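Side-chain contacts in fatty acid synthase 1, isoform A (Drosophila melanogaster, PDB 6FN6), which probably builds long-chain saturated fatty acids from acetyl-CoA and malonyl-CoA using NADPH, and is represented here by its modifying region of dehydratase, enoylreductase and ketoreductase: residues A[347-350]-A[351-355]; A[678-682]-A[683-687]; A[931-935]-A[936-940]. All blocks are in the same frame, centred on the assembly; numbering follows the deposited sequence.

Contact 1. Residues A[347-350]-A[351-355]; sequences ETIT and AALGD
Glu347 meets Ala351 through the backbone alone: its O lies 3.5 Å from Ala351 N, one helical turn on, while its carboxylate leads off on the outer side of the helix. Thr348 offers its carbonyl to two small neighbours, with Ala351 CB 3.7 Å from Thr348 O and Ala352 CB a little farther from the same oxygen. The Ala351 methyl is on the exposed side, while at Ala352 a small methyl lets the helix rest on Pro315 beside Thr348. Ile349 turns to the inner side. Its O accepts a weak but fairly straight bond from Leu353 N (3.3 Å, 162°), and the branch methyl CG2 comes within 4.4 Å of Leu353 CD1, a loose apolar touch one turn apart. Both side chains reach Val339 and Val360 on the strands that precede and follow the helix, so this is the buried face of the helix in a beta-alpha-beta unit (334-341, 346-353, 359-362). The sheet it packs on has the strand order of a methyltransferase-like fold, consistent with the inactive methyltransferase remnant of animal fatty acid synthases. With chi1 at -50°, Thr350 OG1 sits beside its own backbone N and bonds back to Glu346 O, which pays for a hydroxyl on the helix surface. Thr350 O is 3.6 Å from Gly354 N, where the chain leaves the helix with positive phi, a conformation that glycine adopts at little cost.

Contact 2. Residues A[678-682]-A[683-687]; sequences EKWTM and EEAST
The carbonyl oxygen of Glu684, a residue whose own N-H is taken by Thr681, is gripped twice by Thr687: OG1 donates to Glu684 O at 2.7 Å, nearly in line with the carbonyl bond, and the backbone N of Thr687 donates to it as well. Thr687 OG1 also bonds to Leu866 N, so one small hydroxyl ties the end of the turn to a neighbouring loop. Ser686 does something similar one residue earlier, its OG reaching Glu683 O from above the carbonyl plane.

At the start of the helix Thr681 is the N-cap. Its OG1 stands between the backbone N and the carbonyl carbon (chi1 68°), which brings it over the first turn to accept from Glu684 N at 2.9 Å and 153°. Threonine suits the place because a short hydroxyl can satisfy an N-H that has no preceding turn to bond to. Thr681 O in turn accepts a straight bond from Ala685 N, 2.8 Å long. The Glu684 chain crosses the Thr681 side chain at a slant, CG 3.2 Å from Thr681 OG1; its OE1 remains 3.7 Å from Thr681 N, too long for the return bond of a full capping box. The same OE1 approaches Trp680 CD1 at 3.8 Å, carboxylate and indole planes 66° apart, while Ala685 CB lies 4.0 Å from Trp680 CE3, its small methyl leaving room for the broad ring. Met682 extends inward onto Tyr607 and Tyr608. A threonine-capped short helix after strand 673-675 fits the medium-chain reductase fold of enoylreductases, where it leads from the substrate-binding lobe toward the nucleotide-binding one.

Contact 3. Residues A[931-935]-A[936-940]; sequences GGLGG and FGLEL
Phe936 touches Gly935 through its CB, 3.7 Å from Gly935 C, but its ring swings off the turn: CG lies anti to the backbone N (chi1 -167°), and the ring meets Phe1059 and the helix 1144-1154. An aromatic residue fits here because the first turn of helix 935-946 has a hydrophobic wall to lean on. Gly937 comes next and lies against the turn, its CA making a C-H contact of 3.3 Å to Gly932 O. A CB on Gly937 would run into the carbonyl oxygens of Gly931 and Gly932, so only a residue without one lets loop and helix pack this closely. The sequence Gly932, Gly934, Gly937, following strand 926-930, has the glycine-rich pattern of a Rossmann-type turn. In the ketoreductase domain, as in other short-chain reductases, such a turn probably cradles the diphosphate of NADPH; an ethanediol molecule near Gly931 probably comes from the crystallisation liquor.

Leu938 joins the two halves by backbone and side chain together. Its N donates to Gly934 O (3.0 Å, 161°), closing the first helical turn, while CG rides over the same oxygen and CD1 comes to 3.6 Å from Leu933 O. The other methyl, CD2, meets Leu933 CD2 at 3.8 Å, the two leucines crossing at a slant under the cover of helix 963-974. With an alanine in its place, the branch that meets Leu933 CD2 would be gone, which would probably leave a gap between the glycine turn and the face of helix 963-974 and take one apolar partner from Leu933. Glu939 N gives a weak bond of 3.5 Å to Gly935 O, against which Glu939 CG also rests; the chain then bends at chi2 (-51°) and OE1 takes a hydrogen bond with Tyr964 OH. Leu940 N returns to Phe936 O, carrying the helix onward.

In the fold
The three contacts come one after another along the chain and share no helix, strand or sheet. Contact 1 lies in what appears to be the methyltransferase-like part, contact 2 in the enoylreductase and contact 3 in the ketoreductase domain. Their centres are about 59 Å (1 and 2), 49 Å (1 and 3) and 51 Å (2 and 3) apart, and their nearest atoms are never closer than about 32 Å; contacts 2 and 3 lie on opposite sides of the chain's centre. Each sits where a helix begins or ends, in a separately folded unit, as expected of a multifunctional enzyme assembled from domains. None adjoins the predicted dehydratase residues His24 and Asp175.

Contact 1. Residues A[347-350]-A[351-355]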
loop_
_atom_site.group_PDB
_atom_site.type_symbol
_atom_site.label_atom_id
_atom_site.label_comp_id
_atom_site.label_asym_id
_atom_site.label_seq_id
_atom_site.Cartn_x
_atom_site.Cartn_y
_atom_site.Cartn_z
ATOM N N GLU A 347 27.087 -60.242 25.377
ATOM C CA GLU A 347 27.257 -58.953 24.708
ATOM C C GLU A 347 26.606 -58.948 23.327
ATOM O O GLU A 347 25.985 -57.961 22.930
ATOM C CB GLU A 347 28.742 -58.596 24.580
ATOM C CG GLU A 347 29.326 -57.884 25.797
ATOM C CD GLU A 347 29.680 -58.831 26.929
ATOM O OE1 GLU A 347 29.883 -60.035 26.666
ATOM O OE2 GLU A 347 29.757 -58.366 28.086
ATOM N N THR A 348 26.747 -60.051 22.600
ATOM C CA THR A 348 26.165 -60.167 21.266
ATOM C C THR A 348 24.638 -60.138 21.322
ATOM O O THR A 348 23.993 -59.410 20.565
ATOM C CB THR A 348 26.621 -61.467 20.570
ATOM O OG1 THR A 348 28.053 -61.514 20.523
ATOM C CG2 THR A 348 26.068 -61.552 19.150
ATOM N N ILE A 349 24.068 -60.932 22.223
ATOM C CA ILE A 349 22.618 -61.044 22.353
ATOM C C ILE A 349 21.990 -59.733 22.818
ATOM O O ILE A 349 20.961 -59.310 22.292
ATOM C CB ILE A 349 22.249 -62.197 23.313
ATOM C CG1 ILE A 349 22.560 -63.545 22.659
ATOM C CG2 ILE A 349 20.773 -62.120 23.726
ATOM C CD1 ILE A 349 22.436 -64.734 23.593
ATOM N N THR A 350 22.614 -59.095 23.803
ATOM C CA THR A 350 22.071 -57.876 24.397
ATOM C C THR A 350 21.839 -56.801 23.340
ATOM O O THR A 350 20.859 -56.057 23.402
ATOM C CB THR A 350 23.005 -57.317 25.488
ATOM O OG1 THR A 350 23.358 -58.361 26.405
ATOM C CG2 THR A 350 22.324 -56.191 26.255
ATOM N N ALA A 351 22.744 -56.724 22.371
ATOM C CA ALA A 351 22.657 -55.727 21.310
ATOM C C ALA A 351 21.469 -55.999 20.389
ATOM O O ALA A 351 20.778 -55.075 19.962
ATOM C CB ALA A 351 23.950 -55.699 20.508
ATOM N N ALA A 352 21.239 -57.273 20.090
ATOM C CA ALA A 352 20.169 -57.671 19.180
ATOM C C ALA A 352 18.785 -57.263 19.690
ATOM O O ALA A 352 17.961 -56.763 18.922
ATOM C CB ALA A 352 20.217 -59.173 18.949
ATOM N N LEU A 353 18.528 -57.485 20.976
ATOM C CA LEU A 353 17.238 -57.136 21.571
ATOM C C LEU A 353 16.923 -55.648 21.440
ATOM O O LEU A 353 15.789 -55.272 21.141
ATOM C CB LEU A 353 17.213 -57.539 23.047
ATOM C CG LEU A 353 17.269 -59.040 23.326
ATOM C CD1 LEU A 353 17.532 -59.300 24.800
ATOM C CD2 LEU A 353 15.973 -59.700 22.893
ATOM N N GLY A 354 17.923 -54.806 21.670
ATOM C CA GLY A 354 17.763 -53.376 21.494
ATOM C C GLY A 354 17.018 -52.659 22.606
ATOM O O GLY A 354 17.195 -52.949 23.790
ATOM N N ASP A 355 16.178 -51.710 22.203
ATOM C CA ASP A 355 15.457 -50.845 23.129
ATOM C C ASP A 355 14.128 -51.466 23.563
ATOM O O ASP A 355 13.155 -50.759 23.821
ATOM C CB ASP A 355 15.216 -49.478 22.480
ATOM C CG ASP A 355 14.664 -48.455 23.454
ATOM O OD1 ASP A 355 14.971 -48.556 24.661
ATOM O OD2 ASP A 355 13.925 -47.549 23.012
#

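Contact 2. Residues A[678-682]-A[683-687]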
loop_
_atom_site.group_PDB
_atom_site.type_symbol
_atom_site.label_atom_id
_atom_site.label_comp_id
_atom_site.label_asym_id
_atom_site.label_seq_id
_atom_site.Cartn_x
_atom_site.Cartn_y
_atom_site.Cartn_z
ATOM N N GLU A 678 -6.845 -32.245 -33.019
ATOM C CA GLU A 678 -5.976 -33.287 -33.551
ATOM C C GLU A 678 -4.526 -32.825 -33.416
ATOM O O GLU A 678 -4.267 -31.630 -33.280
ATOM C CB GLU A 678 -6.320 -33.592 -35.011
ATOM C CG GLU A 678 -5.724 -34.892 -35.532
ATOM C CD GLU A 678 -6.029 -35.126 -36.999
ATOM O OE1 GLU A 678 -5.628 -36.184 -37.531
ATOM O OE2 GLU A 678 -6.663 -34.249 -37.623
ATOM N N LYS A 679 -3.594 -33.774 -33.433
ATOM C CA LYS A 679 -2.169 -33.484 -33.261
ATOM C C LYS A 679 -1.871 -32.954 -31.860
ATOM O O LYS A 679 -0.810 -32.377 -31.616
ATOM C CB LYS A 679 -1.675 -32.479 -34.312
ATOM C CG LYS A 679 -1.710 -32.981 -35.748
ATOM C CD LYS A 679 -0.680 -34.083 -35.967
ATOM C CE LYS A 679 -0.761 -34.673 -37.365
ATOM N NZ LYS A 679 -2.052 -35.366 -37.621
ATOM N N TRP A 680 -2.815 -33.149 -30.943
ATOM C CA TRP A 680 -2.573 -32.924 -29.525
ATOM C C TRP A 680 -2.764 -34.232 -28.773
ATOM O O TRP A 680 -3.817 -34.863 -28.875
ATOM C CB TRP A 680 -3.515 -31.864 -28.947
ATOM C CG TRP A 680 -3.071 -30.443 -29.137
ATOM C CD1 TRP A 680 -2.133 -29.982 -30.011
ATOM C CD2 TRP A 680 -3.549 -29.298 -28.420
ATOM N NE1 TRP A 680 -2.000 -28.620 -29.887
ATOM C CE2 TRP A 680 -2.859 -28.176 -28.916
ATOM C CE3 TRP A 680 -4.496 -29.113 -27.407
ATOM C CZ2 TRP A 680 -3.087 -26.886 -28.438
ATOM C CZ3 TRP A 680 -4.722 -27.832 -26.933
ATOM C CH2 TRP A 680 -4.019 -26.735 -27.449
ATOM N N THR A 681 -1.743 -34.644 -28.031
ATOM C CA THR A 681 -1.871 -35.800 -27.157
ATOM C C THR A 681 -2.655 -35.339 -25.937
ATOM O O THR A 681 -2.635 -34.153 -25.601
ATOM C CB THR A 681 -0.504 -36.376 -26.733
ATOM O OG1 THR A 681 0.173 -35.444 -25.882
ATOM C CG2 THR A 681 0.362 -36.661 -27.953
ATOM N N MET A 682 -3.369 -36.254 -25.291
ATOM C CA MET A 682 -4.048 -35.920 -24.045
ATOM C C MET A 682 -3.037 -35.339 -23.064
ATOM O O MET A 682 -3.338 -34.401 -22.330
ATOM C CB MET A 682 -4.724 -37.151 -23.439
ATOM C CG MET A 682 -6.043 -37.522 -24.087
ATOM S SD MET A 682 -6.794 -38.954 -23.291
ATOM C CE MET A 682 -8.349 -39.048 -24.167
ATOM N N GLU A 683 -1.833 -35.902 -23.075
ATOM C CA GLU A 683 -0.731 -35.409 -22.259
ATOM C C GLU A 683 -0.521 -33.916 -22.503
ATOM O O GLU A 683 -0.407 -33.129 -21.564
ATOM C CB GLU A 683 0.546 -36.199 -22.568
ATOM C CG GLU A 683 1.820 -35.631 -21.966
ATOM C CD GLU A 683 3.041 -36.462 -22.314
ATOM O OE1 GLU A 683 4.127 -35.879 -22.521
ATOM O OE2 GLU A 683 2.913 -37.703 -22.381
ATOM N N GLU A 684 -0.463 -33.537 -23.774
ATOM C CA GLU A 684 -0.272 -32.146 -24.154
ATOM C C GLU A 684 -1.466 -31.285 -23.753
ATOM O O GLU A 684 -1.306 -30.236 -23.129
ATOM C CB GLU A 684 -0.048 -32.045 -25.664
ATOM C CG GLU A 684 1.330 -32.485 -26.124
ATOM C CD GLU A 684 1.442 -32.551 -27.635
ATOM O OE1 GLU A 684 0.685 -31.835 -28.323
ATOM O OE2 GLU A 684 2.285 -33.323 -28.134
ATOM N N ALA A 685 -2.663 -31.740 -24.109
ATOM C CA ALA A 685 -3.878 -30.963 -23.894
ATOM C C ALA A 685 -4.089 -30.623 -22.420
ATOM O O ALA A 685 -4.538 -29.523 -22.087
ATOM C CB ALA A 685 -5.081 -31.718 -24.438
ATOM N N SER A 686 -3.752 -31.562 -21.542
ATOM C CA SER A 686 -3.966 -31.397 -20.107
ATOM C C SER A 686 -3.295 -30.143 -19.550
ATOM O O SER A 686 -3.687 -29.640 -18.496
ATOM C CB SER A 686 -3.454 -32.630 -19.355
ATOM O OG SER A 686 -2.076 -32.847 -19.602
ATOM N N THR A 687 -2.282 -29.646 -20.252
ATOM C CA THR A 687 -1.498 -28.510 -19.773
ATOM C C THR A 687 -2.170 -27.159 -20.028
ATOM O O THR A 687 -1.763 -26.147 -19.460
ATOM C CB THR A 687 -0.107 -28.475 -20.434
ATOM O OG1 THR A 687 -0.249 -28.175 -21.827
ATOM C CG2 THR A 687 0.598 -29.811 -20.282
#

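Contact 3. Residues A[931-935]-A[936-940]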
loop_
_atom_site.group_PDB
_atom_site.type_symbol
_atom_site.label_atom_id
_atom_site.label_comp_id
_atom_site.label_asym_id
_atom_site.label_seq_id
_atom_site.Cartn_x
_atom_site.Cartn_y
_atom_site.Cartn_z
ATOM N N GLY A 931 -30.028 -44.792 21.426
ATOM C CA GLY A 931 -29.239 -43.945 22.302
ATOM C C GLY A 931 -28.398 -42.989 21.480
ATOM O O GLY A 931 -27.238 -42.720 21.792
ATOM N N GLY A 932 -29.002 -42.462 20.422
ATOM C CA GLY A 932 -28.269 -41.681 19.447
ATOM C C GLY A 932 -27.918 -40.263 19.856
ATOM O O GLY A 932 -27.081 -39.633 19.213
ATOM N N LEU A 933 -28.535 -39.761 20.923
ATOM C CA LEU A 933 -28.306 -38.379 21.343
ATOM C C LEU A 933 -27.259 -38.270 22.450
ATOM O O LEU A 933 -26.940 -37.171 22.906
ATOM C CB LEU A 933 -29.616 -37.733 21.802
ATOM C CG LEU A 933 -30.579 -37.249 20.712
ATOM C CD1 LEU A 933 -31.821 -36.644 21.336
ATOM C CD2 LEU A 933 -29.924 -36.236 19.778
ATOM N N GLY A 934 -26.720 -39.406 22.882
ATOM C CA GLY A 934 -25.617 -39.402 23.825
ATOM C C GLY A 934 -24.353 -38.906 23.149
ATOM O O GLY A 934 -24.338 -38.690 21.935
ATOM N N GLY A 935 -23.300 -38.697 23.932
ATOM C CA GLY A 935 -22.042 -38.214 23.396
ATOM C C GLY A 935 -21.556 -39.033 22.215
ATOM O O GLY A 935 -21.321 -38.501 21.132
ATOM N N PHE A 936 -21.403 -40.333 22.435
ATOM C CA PHE A 936 -20.987 -41.263 21.392
ATOM C C PHE A 936 -21.897 -41.180 20.170
ATOM O O PHE A 936 -21.426 -41.074 19.040
ATOM C CB PHE A 936 -20.971 -42.692 21.946
ATOM C CG PHE A 936 -20.268 -43.684 21.060
ATOM C CD1 PHE A 936 -20.899 -44.208 19.942
ATOM C CD2 PHE A 936 -18.977 -44.093 21.349
ATOM C CE1 PHE A 936 -20.252 -45.122 19.128
ATOM C CE2 PHE A 936 -18.325 -45.007 20.538
ATOM C CZ PHE A 936 -18.964 -45.520 19.425
ATOM N N GLY A 937 -23.203 -41.242 20.410
ATOM C CA GLY A 937 -24.190 -41.237 19.344
ATOM C C GLY A 937 -24.103 -40.048 18.405
ATOM O O GLY A 937 -24.206 -40.202 17.189
ATOM N N LEU A 938 -23.926 -38.860 18.970
ATOM C CA LEU A 938 -23.858 -37.639 18.176
ATOM C C LEU A 938 -22.682 -37.661 17.205
ATOM O O LEU A 938 -22.831 -37.338 16.028
ATOM C CB LEU A 938 -23.764 -36.419 19.092
ATOM C CG LEU A 938 -25.001 -36.166 19.956
ATOM C CD1 LEU A 938 -24.736 -35.061 20.961
ATOM C CD2 LEU A 938 -26.209 -35.825 19.093
ATOM N N GLU A 939 -21.513 -38.053 17.695
ATOM C CA GLU A 939 -20.320 -38.058 16.864
ATOM C C GLU A 939 -20.376 -39.187 15.834
ATOM O O GLU A 939 -19.814 -39.073 14.746
ATOM C CB GLU A 939 -19.071 -38.176 17.735
ATOM C CG GLU A 939 -18.909 -37.030 18.733
ATOM C CD GLU A 939 -19.013 -35.656 18.083
ATOM O OE1 GLU A 939 -19.760 -34.799 18.607
ATOM O OE2 GLU A 939 -18.343 -35.428 17.052
ATOM N N LEU A 940 -21.060 -40.274 16.172
ATOM C CA LEU A 940 -21.263 -41.361 15.224
ATOM C C LEU A 940 -22.170 -40.890 14.090
ATOM O O LEU A 940 -21.889 -41.125 12.916
ATOM C CB LEU A 940 -21.862 -42.582 15.924
ATOM C CG LEU A 940 -22.322 -43.743 15.031
ATOM C CD1 LEU A 940 -21.208 -44.213 14.114
ATOM C CD2 LEU A 940 -22.823 -44.905 15.882
#